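Local coordinates for kelch-like protein 7 (Homo sapiens, PDB 3II7) that serves as the substrate-specific adapter of a CUL3-RBX1 ubiquitin ligase complex, presenting proteins for ubiquitination and degradation, with this kelch-repeat domain as one of its parts, at residues T90-L95 against L119-D124; E189-H194 against L215-Y220. All blocks are in the same frame, centred on the assembly; numbering follows the deposited sequence.

In the fold
Both contacts sit at equivalent places in the kelch beta-propeller, about 24 Å apart between centres and about 6 Å at their nearest atoms. In each, the loop that leads from the last strand of one blade to the first strand of the next lies against that next blade's third strand: the loop of Kelch 2 meets Kelch 3 in contact 1, that of Kelch 4 meets Kelch 5 in contact 2. Each is partly buried, with a loop arginine and a strand glutamate inside and less buried residues around them. Contact 1 is smaller (204 Å² buried) and mixes leucine packing with a salt bridge whose hydrogen bond is bent; contact 2 is larger (329 Å²), more polar, and has a straighter charged pair.

Contact 1: T90-L95 against L119-D124; sequences TPRDSL and LFECYD
Thr90 and Arg92 meet Leu119 and Glu121 where an inter-blade loop of the kelch propeller crosses the next blade. The buried part centres on the Arg92 guanidinium, which lies between two leucines: Leu119 CD2 is 3.7 Å above the centre of one face, and Leu95 CD1 of the same loop covers the opposite face. Arg92 NH1 helps to set its rotation through a fairly straight bond (2.9 Å, 163°) to Thr90 O in the carbonyl plane; NE to Gly108 O and NH2 to Thr106 OG1 are further restraints. The same Arg92 NH1 also forms a salt bridge with Glu121 OE1 at 2.9 Å, but the 125° angle at the hydrogen makes that bond weak, and the guanidinium and carboxylate planes are nearly perpendicular. Glu121 is extended beyond CG (chi2 -178°), which carries its CD out toward the loop; there Glu121 OE1 takes Thr90 N on its syn lone pair at 3.2 Å.

The outer side is formed by the partly exposed Thr90 and Leu119. A 1,2-ethanediol molecule, probably from the crystallisation liquor, lies about 4 Å from the Leu119 side chain. Packing is tight here too: Leu119 CD2 presses on Thr90 CB at 3.4 Å. Beside it, Thr90 OG1 donates to Glu121 OE2 at 3.1 Å, from out of the carboxylate plane.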
ATOM      1  N   THR A  90      14.658  12.018   1.893  1.00  8.99           N
ATOM      2  CA  THR A  90      13.703  12.971   2.463  1.00  8.68           C
ATOM      3  C   THR A  90      12.720  12.212   3.346  1.00  6.83           C
ATOM      4  O   THR A  90      11.798  11.574   2.845  1.00  8.23           O
ATOM      5  CB  THR A  90      12.938  13.733   1.394  1.00 11.74           C
ATOM      6  OG1 THR A  90      13.857  14.454   0.567  1.00 10.93           O
ATOM      7  CG2 THR A  90      11.969  14.720   2.031  1.00  5.88           C
ATOM      8  N   PRO A  91      12.929  12.258   4.669  1.00  8.16           N
ATOM      9  CA  PRO A  91      11.971  11.585   5.551  1.00  9.03           C
ATOM     10  C   PRO A  91      10.618  12.247   5.444  1.00 11.96           C
ATOM     11  O   PRO A  91      10.528  13.480   5.337  1.00  7.26           O
ATOM     12  CB  PRO A  91      12.566  11.775   6.947  1.00 10.81           C
ATOM     13  CG  PRO A  91      14.019  12.073   6.725  1.00 14.26           C
ATOM     14  CD  PRO A  91      14.074  12.809   5.416  1.00 14.31           C
ATOM     15  N   ARG A  92       9.576  11.428   5.403  1.00  9.95           N
ATOM     16  CA  ARG A  92       8.214  11.917   5.220  1.00  9.53           C
ATOM     17  C   ARG A  92       7.200  10.842   5.599  1.00  6.92           C
ATOM     18  O   ARG A  92       7.510   9.627   5.598  1.00  5.56           O
ATOM     19  CB  ARG A  92       7.982  12.379   3.791  1.00 13.55           C
ATOM     20  CG  ARG A  92       8.313  11.379   2.762  1.00 13.33           C
ATOM     21  CD  ARG A  92       8.755  12.097   1.533  1.00 13.79           C
ATOM     22  NE  ARG A  92       8.625  11.289   0.354  1.00 14.95           N
ATOM     23  CZ  ARG A  92       9.569  10.537  -0.176  1.00 12.20           C
ATOM     24  NH1 ARG A  92      10.753  10.432   0.385  1.00 14.53           N
ATOM     25  NH2 ARG A  92       9.308   9.880  -1.306  1.00 18.52           N
ATOM     26  N   ASP A  93       6.000  11.316   5.932  1.00  7.75           N
ATOM     27  CA  ASP A  93       4.889  10.476   6.353  1.00  7.93           C
ATOM     28  C   ASP A  93       3.895  10.319   5.195  1.00  4.14           C
ATOM     29  O   ASP A  93       3.786  11.193   4.352  1.00  5.41           O
ATOM     30  CB  ASP A  93       4.137  11.150   7.517  1.00  6.68           C
ATOM     31  CG  ASP A  93       4.897  11.079   8.859  1.00  9.64           C
ATOM     32  OD1 ASP A  93       6.036  10.615   8.898  1.00  9.54           O
ATOM     33  OD2 ASP A  93       4.316  11.493   9.890  1.00 17.64           O
ATOM     34  N   SER A  94       3.148   9.232   5.230  1.00  4.62           N
ATOM     35  CA  SER A  94       2.013   8.991   4.291  1.00  3.84           C
ATOM     36  C   SER A  94       2.489   8.905   2.831  1.00  3.30           C
ATOM     37  O   SER A  94       1.744   9.200   1.893  1.00  4.74           O
ATOM     38  CB  SER A  94       0.914  10.056   4.497  1.00  5.61           C
ATOM     39  OG  SER A  94       0.468  10.044   5.874  1.00  9.19           O
ATOM     40  N   LEU A  95       3.742   8.508   2.667  1.00  4.55           N
ATOM     41  CA  LEU A  95       4.318   8.193   1.348  1.00  7.22           C
ATOM     42  C   LEU A  95       3.825   6.807   0.916  1.00  8.00           C
ATOM     43  O   LEU A  95       3.290   6.053   1.726  1.00  6.57           O
ATOM     44  CB  LEU A  95       5.845   8.235   1.420  1.00  4.36           C
ATOM     45  CG  LEU A  95       6.601   7.077   2.088  1.00  4.67           C
ATOM     46  CD1 LEU A  95       8.091   7.380   2.026  1.00  5.84           C
ATOM     47  CD2 LEU A  95       6.143   6.811   3.514  1.00  7.99           C
ATOM     48  N   LEU A 119       7.526  14.448  -4.619  1.00  5.95           N
ATOM     49  CA  LEU A 119       8.824  13.802  -4.580  1.00  4.79           C
ATOM     50  C   LEU A 119       8.773  12.330  -4.920  1.00  6.02           C
ATOM     51  O   LEU A 119       7.865  11.608  -4.499  1.00  7.62           O
ATOM     52  CB  LEU A 119       9.429  13.973  -3.177  1.00  6.15           C
ATOM     53  CG  LEU A 119      10.831  13.464  -2.912  1.00 16.13           C
ATOM     54  CD1 LEU A 119      11.883  14.120  -3.818  1.00 13.23           C
ATOM     55  CD2 LEU A 119      11.143  13.744  -1.445  1.00 17.32           C
ATOM     56  N   PHE A 120       9.760  11.893  -5.686  1.00  6.31           N
ATOM     57  CA  PHE A 120       9.866  10.509  -6.138  1.00  6.06           C
ATOM     58  C   PHE A 120      11.340  10.122  -6.017  1.00  7.19           C
ATOM     59  O   PHE A 120      12.172  10.702  -6.678  1.00  7.50           O
ATOM     60  CB  PHE A 120       9.363  10.449  -7.601  1.00  4.20           C
ATOM     61  CG  PHE A 120       9.110   9.067  -8.141  1.00  3.79           C
ATOM     62  CD1 PHE A 120       8.414   8.126  -7.418  1.00  7.23           C
ATOM     63  CD2 PHE A 120       9.526   8.717  -9.447  1.00  5.37           C
ATOM     64  CE1 PHE A 120       8.154   6.885  -7.958  1.00  4.73           C
ATOM     65  CE2 PHE A 120       9.260   7.457  -9.966  1.00  5.16           C
ATOM     66  CZ  PHE A 120       8.564   6.550  -9.214  1.00  5.63           C
ATOM     67  N   GLU A 121      11.644   9.168  -5.137  1.00  7.84           N
ATOM     68  CA  GLU A 121      13.038   8.757  -4.827  1.00  9.65           C
ATOM     69  C   GLU A 121      13.109   7.243  -4.896  1.00 10.30           C
ATOM     70  O   GLU A 121      12.196   6.580  -4.407  1.00  9.68           O
ATOM     71  CB  GLU A 121      13.446   9.230  -3.396  1.00 11.43           C
ATOM     72  CG  GLU A 121      13.295  10.743  -3.139  1.00 16.44           C
ATOM     73  CD  GLU A 121      13.741  11.221  -1.741  1.00 18.66           C
ATOM     74  OE1 GLU A 121      13.439  10.567  -0.711  1.00  8.03           O
ATOM     75  OE2 GLU A 121      14.351  12.307  -1.671  1.00 25.70           O
ATOM     76  N   CYS A 122      14.171   6.674  -5.481  1.00  6.32           N
ATOM     77  CA  CYS A 122      14.269   5.236  -5.500  1.00  9.25           C
ATOM     78  C   CYS A 122      15.593   4.726  -4.988  1.00  7.79           C
ATOM     79  O   CYS A 122      16.617   5.406  -5.072  1.00  7.80           O
ATOM     80  CB  CYS A 122      13.908   4.672  -6.858  1.00 16.22           C
ATOM     81  SG  CYS A 122      15.177   4.459  -8.045  1.00 20.94           S
ATOM     82  N   TYR A 123      15.531   3.517  -4.429  1.00  7.41           N
ATOM     83  CA  TYR A 123      16.649   2.843  -3.823  1.00  5.55           C
ATOM     84  C   TYR A 123      17.015   1.679  -4.709  1.00  6.59           C
ATOM     85  O   TYR A 123      16.164   0.815  -4.990  1.00  9.42           O
ATOM     86  CB  TYR A 123      16.264   2.329  -2.439  1.00  6.21           C
ATOM     87  CG  TYR A 123      17.361   1.595  -1.658  1.00  7.30           C
ATOM     88  CD1 TYR A 123      18.451   2.281  -1.127  1.00  7.36           C
ATOM     89  CD2 TYR A 123      17.278   0.220  -1.421  1.00 10.95           C
ATOM     90  CE1 TYR A 123      19.442   1.622  -0.406  1.00 13.24           C
ATOM     91  CE2 TYR A 123      18.261  -0.450  -0.688  1.00  9.04           C
ATOM     92  CZ  TYR A 123      19.339   0.254  -0.191  1.00 12.08           C
ATOM     93  OH  TYR A 123      20.297  -0.398   0.533  1.00 11.14           O
ATOM     94  N   ASP A 124      18.270   1.649  -5.161  1.00  7.99           N
ATOM     95  CA  ASP A 124      18.761   0.561  -5.994  1.00  7.86           C
ATOM     96  C   ASP A 124      19.265  -0.533  -5.061  1.00  8.81           C
ATOM     97  O   ASP A 124      20.247  -0.342  -4.360  1.00 10.39           O
ATOM     98  CB  ASP A 124      19.870   1.042  -6.921  1.00  9.33           C
ATOM     99  CG  ASP A 124      20.308  -0.028  -7.903  1.00 19.40           C
ATOM    100  OD1 ASP A 124      20.579  -1.156  -7.466  1.00 20.36           O
ATOM    101  OD2 ASP A 124      20.378   0.259  -9.101  1.00 22.30           O
TER

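Contact 2: E189-H194 against L215-Y220; sequences EARKNH and LDNVEY
Between the fourth and fifth kelch repeats of the propeller, Arg191 and Glu189 close onto Glu219, Asn217 and Leu215 of the following blade. Arg191 and Glu219 reach toward each other tip to tip, both buried, and the arginine grips a single oxygen side-on. Arg191 NH2 is 2.8 Å from Glu219 OE2, on its anti lone pair, with a 156° angle at the hydrogen, and its NE is 3.1 Å from the same OE2. Both bonds lie close to the guanidinium plane, although the carboxylate is turned 81° against it. A third donor, the backbone N of Glu189, takes the syn lone pair of Glu219 OE2 at 3.0 Å; Glu219 OE1 is bonded by Ile188 N. So many N-H groups around one carboxylate would be expected to favour its ionised form.

The NH1-NH2 end of Arg191 holds Asn217, NH2 serving both partners: NH2 to Asn217 OD1 at 2.9 Å and NH1 to Asn217 O at 3.0 Å, each donor standing above the respective carbonyl plane. NH1 also bonds Gly207 O. Asn217 CG sits between its own backbone N and carbonyl carbon (chi1 66°), which brings CG toward the loop. Replacing Arg191 with a leucine, whose side chain has no N-H groups, would probably leave Glu219 OE2 without two of its three donors, the buried carboxylate without its countercharge, and Asn217 OD1 and O without these bonds.

Glu189 CB lies over one guanidinium face of Arg191, 3.3 Å above the plane and toward the rim. Leu215 CD1 touches Ala190 O and both CG and NH1 of Arg191. Asn217 ND2, finally, donates to Glu189 OE2 at 2.9 Å from above the carboxylate plane.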
ATOM      1  N   GLU A 189     -14.213   7.523  -8.224  1.00  4.53           N
ATOM      2  CA  GLU A 189     -14.302   8.060  -6.878  1.00  4.05           C
ATOM      3  C   GLU A 189     -12.982   8.713  -6.501  1.00  5.67           C
ATOM      4  O   GLU A 189     -11.918   8.150  -6.771  1.00  6.29           O
ATOM      5  CB  GLU A 189     -14.570   6.930  -5.894  1.00  5.12           C
ATOM      6  CG  GLU A 189     -15.943   6.364  -5.945  1.00 10.27           C
ATOM      7  CD  GLU A 189     -17.021   7.215  -5.228  1.00 12.71           C
ATOM      8  OE1 GLU A 189     -16.700   8.252  -4.643  1.00 16.17           O
ATOM      9  OE2 GLU A 189     -18.186   6.805  -5.261  1.00 14.30           O
ATOM     10  N   ALA A 190     -13.036   9.877  -5.833  1.00  4.55           N
ATOM     11  CA  ALA A 190     -11.851  10.369  -5.139  1.00  4.42           C
ATOM     12  C   ALA A 190     -11.607   9.410  -3.958  1.00  3.20           C
ATOM     13  O   ALA A 190     -12.560   8.983  -3.311  1.00  3.88           O
ATOM     14  CB  ALA A 190     -12.062  11.797  -4.653  1.00  4.29           C
ATOM     15  N   ARG A 191     -10.350   9.050  -3.694  1.00  3.38           N
ATOM     16  CA  ARG A 191     -10.015   8.073  -2.629  1.00  3.98           C
ATOM     17  C   ARG A 191      -8.669   8.383  -2.052  1.00  3.14           C
ATOM     18  O   ARG A 191      -7.736   8.700  -2.798  1.00  3.85           O
ATOM     19  CB  ARG A 191      -9.908   6.610  -3.151  1.00  5.14           C
ATOM     20  CG  ARG A 191     -11.057   6.099  -3.940  1.00  4.86           C
ATOM     21  CD  ARG A 191     -10.781   4.705  -4.457  1.00  3.73           C
ATOM     22  NE  ARG A 191     -11.881   4.309  -5.330  1.00  3.96           N
ATOM     23  CZ  ARG A 191     -12.981   3.679  -4.930  1.00  6.39           C
ATOM     24  NH1 ARG A 191     -13.154   3.290  -3.674  1.00  6.09           N
ATOM     25  NH2 ARG A 191     -13.927   3.423  -5.803  1.00  5.74           N
ATOM     26  N   LYS A 192      -8.574   8.257  -0.733  1.00  2.88           N
ATOM     27  CA  LYS A 192      -7.300   8.110  -0.035  1.00  2.48           C
ATOM     28  C   LYS A 192      -7.451   6.948   0.938  1.00  2.65           C
ATOM     29  O   LYS A 192      -8.538   6.561   1.308  1.00  3.00           O
ATOM     30  CB  LYS A 192      -6.886   9.365   0.710  1.00  2.43           C
ATOM     31  CG  LYS A 192      -7.776   9.763   1.923  1.00  3.05           C
ATOM     32  CD  LYS A 192      -7.221  11.003   2.597  1.00  5.84           C
ATOM     33  CE  LYS A 192      -7.995  11.391   3.823  1.00 16.31           C
ATOM     34  NZ  LYS A 192      -7.247  12.401   4.673  1.00 18.90           N
ATOM     35  N   ASN A 193      -6.319   6.405   1.374  1.00  2.00           N
ATOM     36  CA  ASN A 193      -6.287   5.253   2.269  1.00  2.95           C
ATOM     37  C   ASN A 193      -7.010   4.018   1.739  1.00  5.01           C
ATOM     38  O   ASN A 193      -7.412   3.138   2.517  1.00  6.02           O
ATOM     39  CB  ASN A 193      -6.840   5.617   3.679  1.00  3.09           C
ATOM     40  CG  ASN A 193      -6.066   6.727   4.351  1.00  8.48           C
ATOM     41  OD1 ASN A 193      -6.642   7.747   4.740  1.00 11.51           O
ATOM     42  ND2 ASN A 193      -4.750   6.549   4.470  1.00  5.53           N
ATOM     43  N   HIS A 194      -7.103   3.934   0.414  1.00  4.82           N
ATOM     44  CA  HIS A 194      -7.692   2.836  -0.308  1.00  3.66           C
ATOM     45  C   HIS A 194      -6.648   1.751  -0.544  1.00  5.20           C
ATOM     46  O   HIS A 194      -5.444   2.002  -0.526  1.00  5.03           O
ATOM     47  CB  HIS A 194      -8.234   3.304  -1.680  1.00  3.13           C
ATOM     48  CG  HIS A 194      -7.245   4.067  -2.518  1.00  3.29           C
ATOM     49  ND1 HIS A 194      -6.756   5.285  -2.139  1.00  4.05           N
ATOM     50  CD2 HIS A 194      -6.726   3.823  -3.751  1.00  6.85           C
ATOM     51  CE1 HIS A 194      -5.929   5.742  -3.060  1.00  5.24           C
ATOM     52  NE2 HIS A 194      -5.906   4.888  -4.062  1.00  4.37           N
ATOM     53  N   LEU A 215     -15.806   4.761   2.183  1.00  4.98           N
ATOM     54  CA  LEU A 215     -16.239   4.161   0.923  1.00  4.67           C
ATOM     55  C   LEU A 215     -16.292   2.643   1.043  1.00  5.49           C
ATOM     56  O   LEU A 215     -15.292   2.026   1.412  1.00  9.16           O
ATOM     57  CB  LEU A 215     -15.283   4.529  -0.192  1.00  5.52           C
ATOM     58  CG  LEU A 215     -15.150   5.991  -0.555  1.00  4.54           C
ATOM     59  CD1 LEU A 215     -13.951   6.239  -1.469  1.00  7.17           C
ATOM     60  CD2 LEU A 215     -16.443   6.471  -1.245  1.00  5.43           C
ATOM     61  N   ASP A 216     -17.439   2.050   0.677  1.00  3.49           N
ATOM     62  CA  ASP A 216     -17.522   0.610   0.518  1.00  3.41           C
ATOM     63  C   ASP A 216     -17.247   0.200  -0.902  1.00  5.21           C
ATOM     64  O   ASP A 216     -17.052  -0.979  -1.152  1.00  6.39           O
ATOM     65  CB  ASP A 216     -18.865   0.031   1.017  1.00  3.31           C
ATOM     66  CG  ASP A 216     -20.074   0.530   0.229  1.00 12.80           C
ATOM     67  OD1 ASP A 216     -19.997   1.550  -0.471  1.00 13.85           O
ATOM     68  OD2 ASP A 216     -21.121  -0.115   0.327  1.00 12.70           O
ATOM     69  N   ASN A 217     -17.195   1.157  -1.823  1.00  5.21           N
ATOM     70  CA  ASN A 217     -17.170   0.786  -3.223  1.00  6.40           C
ATOM     71  C   ASN A 217     -15.767   0.509  -3.761  1.00  4.23           C
ATOM     72  O   ASN A 217     -14.713   0.790  -3.115  1.00  3.40           O
ATOM     73  CB  ASN A 217     -18.015   1.734  -4.095  1.00  6.30           C
ATOM     74  CG  ASN A 217     -17.479   3.152  -4.169  1.00  4.35           C
ATOM     75  OD1 ASN A 217     -16.293   3.401  -4.092  1.00  5.52           O
ATOM     76  ND2 ASN A 217     -18.401   4.098  -4.385  1.00  8.14           N
ATOM     77  N   VAL A 218     -15.756  -0.092  -4.928  1.00  2.45           N
ATOM     78  CA  VAL A 218     -14.586  -0.712  -5.499  1.00  3.77           C
ATOM     79  C   VAL A 218     -14.608  -0.489  -6.987  1.00  5.27           C
ATOM     80  O   VAL A 218     -15.640  -0.641  -7.630  1.00  4.81           O
ATOM     81  CB  VAL A 218     -14.553  -2.241  -5.196  1.00  2.41           C
ATOM     82  CG1 VAL A 218     -13.294  -2.931  -5.833  1.00  2.99           C
ATOM     83  CG2 VAL A 218     -14.613  -2.492  -3.666  1.00  4.17           C
ATOM     84  N   GLU A 219     -13.476  -0.129  -7.545  1.00  2.58           N
ATOM     85  CA  GLU A 219     -13.389   0.071  -8.981  1.00  2.68           C
ATOM     86  C   GLU A 219     -12.076  -0.463  -9.487  1.00  2.12           C
ATOM     87  O   GLU A 219     -11.133  -0.661  -8.710  1.00  4.29           O
ATOM     88  CB  GLU A 219     -13.548   1.555  -9.342  1.00  4.86           C
ATOM     89  CG  GLU A 219     -12.494   2.510  -8.720  1.00  4.01           C
ATOM     90  CD  GLU A 219     -12.781   3.946  -9.062  1.00  6.28           C
ATOM     91  OE1 GLU A 219     -12.666   4.299 -10.259  1.00  5.68           O
ATOM     92  OE2 GLU A 219     -13.168   4.736  -8.155  1.00  7.27           O
ATOM     93  N   TYR A 220     -11.977  -0.685 -10.790  1.00  3.63           N
ATOM     94  CA  TYR A 220     -10.689  -1.087 -11.361  1.00  3.93           C
ATOM     95  C   TYR A 220     -10.327  -0.262 -12.579  1.00  3.08           C
ATOM     96  O   TYR A 220     -11.198   0.270 -13.282  1.00  5.00           O
ATOM     97  CB  TYR A 220     -10.634  -2.571 -11.723  1.00  5.10           C
ATOM     98  CG  TYR A 220     -11.459  -2.962 -12.908  1.00  2.80           C
ATOM     99  CD1 TYR A 220     -10.946  -2.902 -14.184  1.00  4.81           C
ATOM    100  CD2 TYR A 220     -12.744  -3.410 -12.747  1.00  8.86           C
ATOM    101  CE1 TYR A 220     -11.706  -3.262 -15.276  1.00  9.96           C
ATOM    102  CE2 TYR A 220     -13.517  -3.765 -13.835  1.00  9.25           C
ATOM    103  CZ  TYR A 220     -12.987  -3.703 -15.087  1.00  7.63           C
ATOM    104  OH  TYR A 220     -13.754  -4.081 -16.163  1.00 11.78           O
TER